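Local structure of protein 1d10 (Caenorhabditis elegans, 1T9F) at residues G36-T41 against T82-H87. The protein is of unknown function but carries MIR repeats and adopts a beta-trefoil fold, as in relatives of the SDF2 family. Numbering follows the deposited sequence.
Sequences GQQSVT and TGTFLH
Thr82 OG1 is gripped by three polar groups. It shares a 2.7 Å hydrogen bond with Thr84 OG1 and also hydrogen-bonds to His79 ND1. Across the contact, Gln38 OE1 lies within hydrogen-bonding distance, 3.1 Å from Thr82 OG1. With CG anti to the backbone N (chi1 -166°) and the chain extended beyond it, Gln38 meets Thr82 tip to tip; its OE1 also hydrogen-bonds to Ser26 OG. The amide nitrogen lies alongside the threonine, NE2 of Gln38 being 3.8 Å from Thr82 CB. An alanine in place of Gln38 would probably deprive Ser26 and the Thr82 hydroxyl of a polar partner and open a gap beside the Thr82 methyl. Two residues on, Val40 and Leu86 cross at about a right angle, and Leu86 CD1 makes an apolar contact with both valine methyls, 4.1 Å from each of Val40 CG1 and CG2. One residue before Gln38, Gln37 OE1, hydrogen-bonded to Ser103 OG, comes only to 4.1 Å from His87 CD2, while His87 ND1 hydrogen-bonds to Asp115 OD1. The two segments thus meet through side chains, and strand 100-105 pairs antiparallel with both strand 38-43 and strand 85-89.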
# COMPACT_ATOMS: atom_id res chain seq x y z
N GLY A 36 -3.21 -12.07 -12.43
CA GLY A 36 -4.62 -11.98 -12.75
C GLY A 36 -5.44 -11.69 -11.50
O GLY A 36 -6.65 -11.90 -11.49
N GLN A 37 -4.78 -11.23 -10.45
CA GLN A 37 -5.47 -10.90 -9.20
C GLN A 37 -6.01 -9.47 -9.27
O GLN A 37 -5.74 -8.76 -10.23
CB GLN A 37 -4.52 -11.04 -8.01
CG GLN A 37 -3.93 -12.42 -7.85
CD GLN A 37 -2.99 -12.52 -6.66
OE1 GLN A 37 -2.26 -11.58 -6.36
NE2 GLN A 37 -2.99 -13.67 -6.00
N GLN A 38 -6.75 -9.07 -8.25
CA GLN A 38 -7.33 -7.73 -8.20
C GLN A 38 -6.23 -6.68 -8.29
O GLN A 38 -5.23 -6.77 -7.58
CB GLN A 38 -8.10 -7.55 -6.89
CG GLN A 38 -9.01 -6.34 -6.87
CD GLN A 38 -9.81 -6.27 -5.60
OE1 GLN A 38 -9.53 -5.46 -4.70
NE2 GLN A 38 -10.82 -7.12 -5.50
N SER A 39 -6.41 -5.69 -9.16
CA SER A 39 -5.41 -4.65 -9.34
C SER A 39 -5.37 -3.61 -8.22
O SER A 39 -6.31 -3.48 -7.43
CB SER A 39 -5.65 -3.93 -10.67
OG SER A 39 -6.87 -3.20 -10.65
N VAL A 40 -4.26 -2.88 -8.18
CA VAL A 40 -4.05 -1.81 -7.20
C VAL A 40 -3.54 -0.63 -8.00
O VAL A 40 -2.65 -0.78 -8.84
CB VAL A 40 -2.98 -2.19 -6.16
CG1 VAL A 40 -2.63 -0.97 -5.30
CG2 VAL A 40 -3.48 -3.33 -5.28
N THR A 41 -4.11 0.55 -7.76
CA THR A 41 -3.69 1.75 -8.48
C THR A 41 -3.59 2.93 -7.52
O THR A 41 -3.70 2.77 -6.30
CB THR A 41 -4.73 2.14 -9.55
OG1 THR A 41 -5.91 2.63 -8.90
CG2 THR A 41 -5.09 0.93 -10.42
N THR A 82 -13.13 -4.32 -0.35
CA THR A 82 -13.07 -5.66 -0.94
C THR A 82 -12.53 -6.72 0.01
O THR A 82 -12.52 -7.90 -0.32
CB THR A 82 -12.24 -5.68 -2.23
OG1 THR A 82 -10.87 -5.37 -1.94
CG2 THR A 82 -12.80 -4.67 -3.23
N GLY A 83 -12.06 -6.29 1.17
CA GLY A 83 -11.55 -7.22 2.16
C GLY A 83 -10.22 -7.88 1.83
O GLY A 83 -9.78 -8.78 2.56
N THR A 84 -9.59 -7.45 0.75
CA THR A 84 -8.31 -7.99 0.30
C THR A 84 -7.14 -7.30 1.03
O THR A 84 -7.34 -6.36 1.80
CB THR A 84 -8.14 -7.76 -1.20
OG1 THR A 84 -8.41 -6.39 -1.49
CG2 THR A 84 -9.09 -8.65 -2.01
N PHE A 85 -5.92 -7.77 0.76
CA PHE A 85 -4.72 -7.19 1.37
C PHE A 85 -3.70 -6.76 0.31
O PHE A 85 -3.57 -7.39 -0.73
CB PHE A 85 -4.05 -8.20 2.32
CG PHE A 85 -4.70 -8.29 3.68
CD1 PHE A 85 -5.71 -9.21 3.92
CD2 PHE A 85 -4.30 -7.44 4.71
CE1 PHE A 85 -6.33 -9.28 5.17
CE2 PHE A 85 -4.90 -7.50 5.96
CZ PHE A 85 -5.92 -8.43 6.19
N LEU A 86 -2.99 -5.66 0.58
CA LEU A 86 -1.97 -5.19 -0.34
C LEU A 86 -0.99 -6.36 -0.44
O LEU A 86 -0.44 -6.81 0.57
CB LEU A 86 -1.27 -3.97 0.22
CG LEU A 86 -0.36 -3.24 -0.75
CD1 LEU A 86 -1.19 -2.70 -1.92
CD2 LEU A 86 0.36 -2.12 -0.02
N HIS A 87 -0.76 -6.84 -1.66
CA HIS A 87 0.06 -8.02 -1.86
C HIS A 87 1.11 -7.87 -2.95
O HIS A 87 0.95 -7.08 -3.89
CB HIS A 87 -0.87 -9.17 -2.24
CG HIS A 87 -0.24 -10.52 -2.23
ND1 HIS A 87 -0.23 -11.32 -1.10
CD2 HIS A 87 0.34 -11.25 -3.21
CE1 HIS A 87 0.32 -12.49 -1.40
NE2 HIS A 87 0.67 -12.47 -2.67